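PDB 2PF5: tumor necrosis factor-inducible gene 6 protein from Homo sapiens, which organises extracellular matrix during tissue remodelling, binding hyaluronan through its Link module and transferring heavy chains from inter-alpha-inhibitor onto that polysaccharide. Local coordinates for residues A[78-81]-A[82-86]. Numbering follows the deposited sequence.
Sequences YGIR and LNRSE
Arg81 and Glu86 pair through their side chains where strand 74-80 of the Link module gives way to the loop leading to strand 89-93, a good example of how a surface loop with no helix or strand is held by local polar bonds. The salt bridge is two-pronged and side-on: Arg81 NE meets Glu86 OE1 at 2.8 Å, nearly straight at 166°, while Arg81 NH1 reaches Glu86 OE2 at 2.9 Å. Both oxygens use their syn lone pairs, although the guanidinium and carboxylate planes are turned 34° apart. Bends at chi2 and chi3 fold the arginine back toward the end of strand 74-80, where its NH2 also donates to Tyr78 O at 2.8 Å. Three bonds to two residues thus fix the rotation of the guanidinium. Trp88 NE1 donates to Glu86 OE1 as well, steadying the carboxylate from the next part of the loop.

The backbone carbonyl of Arg81 serves a second arginine. Arg84 NE donates to Arg81 O at 2.8 Å, with the oxygen in the guanidinium plane, and a water bridges the same oxygen to Arg84 NH2. The Ile80 CG2 methyl comes obliquely to Arg84 NH2, at 3.5 Å; Tyr16 adds a cation-pi contact to Arg84.

Beyond Leu82 the chain makes a type I beta turn from Asn83 to Glu86, with an Asx turn at its start. Asn83 OD1 accepts twice: within its carbonyl plane, on a lone pair, from Ser85 OG in one of the two conformers of Ser85, and from above that plane from the backbone, Ser85 N lying 2.9 Å from Asn83 OD1.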
ATOM      1  N   TYR A  78       9.870   1.876   2.333  1.00 16.69           N
ATOM      2  CA  TYR A  78      10.088   3.230   2.871  1.00 17.66           C
ATOM      3  C   TYR A  78       9.977   3.202   4.400  1.00 16.97           C
ATOM      4  O   TYR A  78      10.060   4.238   5.065  1.00 17.08           O
ATOM      5  CB  TYR A  78       9.049   4.207   2.300  1.00 18.75           C
ATOM      6  CG  TYR A  78       9.282   4.691   0.874  1.00 20.42           C
ATOM      7  CD1 TYR A  78      10.300   4.170   0.066  1.00 21.84           C
ATOM      8  CD2 TYR A  78       8.446   5.667   0.330  1.00 22.31           C
ATOM      9  CE1 TYR A  78      10.500   4.643  -1.230  1.00 22.45           C
ATOM     10  CE2 TYR A  78       8.616   6.118  -0.970  1.00 22.22           C
ATOM     11  CZ  TYR A  78       9.637   5.611  -1.741  1.00 22.47           C
ATOM     12  OH  TYR A  78       9.805   6.111  -3.030  1.00 22.73           O
ATOM     13  N   GLY A  79       9.809   2.004   4.964  1.00 17.18           N
ATOM     14  CA  GLY A  79       9.778   1.829   6.413  1.00 17.01           C
ATOM     15  C   GLY A  79       8.468   2.172   7.112  1.00 16.06           C
ATOM     16  O   GLY A  79       7.574   2.748   6.530  1.00 16.06           O
ATOM     17  N   ILE A  80       8.380   1.842   8.400  1.00 15.85           N
ATOM     18  CA  ILE A  80       7.235   2.322   9.182  1.00 15.85           C
ATOM     19  C   ILE A  80       7.541   3.786   9.511  1.00 16.08           C
ATOM     20  O   ILE A  80       8.562   4.074  10.163  1.00 15.72           O
ATOM     21  CB  ILE A  80       7.044   1.505  10.449  1.00 16.33           C
ATOM     22  CG1 ILE A  80       6.618   0.057  10.076  1.00 16.10           C
ATOM     23  CG2 ILE A  80       5.995   2.198  11.391  1.00 17.35           C
ATOM     24  CD1 ILE A  80       6.789  -0.872  11.260  1.00 18.19           C
ATOM     25  N   ARG A  81       6.662   4.662   9.032  1.00 15.88           N
ATOM     26  CA  ARG A  81       6.840   6.120   9.024  1.00 16.49           C
ATOM     27  C   ARG A  81       6.500   6.693  10.386  1.00 16.74           C
ATOM     28  O   ARG A  81       5.439   6.413  10.949  1.00 17.26           O
ATOM     29  CB  ARG A  81       5.940   6.763   7.966  1.00 16.56           C
ATOM     30  CG  ARG A  81       6.029   6.074   6.522  1.00 15.37           C
ATOM     31  CD  ARG A  81       7.436   6.125   5.951  1.00 16.08           C
ATOM     32  NE  ARG A  81       7.940   7.490   5.849  1.00 15.63           N
ATOM     33  CZ  ARG A  81       9.224   7.848   5.806  1.00 14.35           C
ATOM     34  NH1 ARG A  81       9.513   9.139   5.752  1.00 13.84           N
ATOM     35  NH2 ARG A  81      10.226   6.956   5.861  1.00 14.53           N
ATOM     36  N   LEU A  82       7.412   7.503  10.911  1.00 16.84           N
ATOM     37  CA  LEU A  82       7.131   8.206  12.150  1.00 17.41           C
ATOM     38  C   LEU A  82       5.910   9.131  11.996  1.00 17.88           C
ATOM     39  O   LEU A  82       5.024   9.169  12.852  1.00 17.87           O
ATOM     40  CB  LEU A  82       8.368   8.982  12.605  1.00 17.74           C
ATOM     41  CG  LEU A  82       8.021   9.601  13.958  1.00 18.20           C
ATOM     42  CD1 LEU A  82       8.506   8.767  15.097  1.00 17.37           C
ATOM     43  CD2 LEU A  82       8.558  10.977  13.997  1.00 21.56           C
ATOM     44  N   ASN A  83       5.868   9.879  10.895  1.00 18.28           N
ATOM     45  CA  ASN A  83       4.831  10.872  10.682  1.00 18.92           C
ATOM     46  C   ASN A  83       3.679  10.223   9.923  1.00 19.24           C
ATOM     47  O   ASN A  83       3.790  10.001   8.714  1.00 19.52           O
ATOM     48  CB  ASN A  83       5.394  12.058   9.904  1.00 18.24           C
ATOM     49  CG  ASN A  83       4.375  13.137   9.634  1.00 19.35           C
ATOM     50  OD1 ASN A  83       3.207  13.050  10.018  1.00 18.57           O
ATOM     51  ND2 ASN A  83       4.809  14.154   8.909  1.00 22.17           N
ATOM     52  N   ARG A  84       2.606   9.890  10.643  1.00 19.32           N
ATOM     53  CA  ARG A  84       1.416   9.253  10.012  1.00 20.30           C
ATOM     54  C   ARG A  84       0.523  10.218   9.247  1.00 19.82           C
ATOM     55  O   ARG A  84      -0.485   9.801   8.669  1.00 21.28           O
ATOM     56  CB  ARG A  84       0.602   8.426  11.026  1.00 20.77           C
ATOM     57  CG  ARG A  84       1.423   7.311  11.720  1.00 21.51           C
ATOM     58  CD  ARG A  84       2.008   6.270  10.812  1.00 24.91           C
ATOM     59  NE  ARG A  84       2.880   5.358  11.570  1.00 26.69           N
ATOM     60  CZ  ARG A  84       2.461   4.397  12.398  1.00 28.33           C
ATOM     61  NH1 ARG A  84       1.157   4.158  12.583  1.00 25.95           N
ATOM     62  NH2 ARG A  84       3.357   3.671  13.063  1.00 25.87           N
ATOM     63  N   SER A  85       0.898  11.488   9.204  1.00 18.93           N
ATOM     64  CA  SER A  85       0.172  12.459   8.377  0.50 18.75           C
ATOM     65  C   SER A  85       0.862  12.646   7.021  1.00 18.76           C
ATOM     66  O   SER A  85       0.440  13.464   6.206  1.00 18.09           O
ATOM     67  CB  SER A  85      -0.052  13.799   9.109  0.50 18.72           C
ATOM     68  OG  SER A  85       1.127  14.585   9.171  0.50 18.16           O
ATOM     69  N   GLU A  86       1.921  11.866   6.767  1.00 18.20           N
ATOM     70  CA  GLU A  86       2.481  11.862   5.418  1.00 18.22           C
ATOM     71  C   GLU A  86       1.383  11.383   4.467  1.00 18.07           C
ATOM     72  O   GLU A  86       0.508  10.579   4.876  1.00 19.13           O
ATOM     73  CB  GLU A  86       3.694  10.933   5.322  1.00 17.77           C
ATOM     74  CG  GLU A  86       4.967  11.512   5.995  1.00 17.13           C
ATOM     75  CD  GLU A  86       6.148  10.551   5.897  1.00 17.91           C
ATOM     76  OE1 GLU A  86       5.981   9.452   5.285  1.00 18.41           O
ATOM     77  OE2 GLU A  86       7.230  10.871   6.443  1.00 15.05           O
TER
HETATM   78  O   HOH W   1       6.105   4.780  13.608  1.00 11.31           O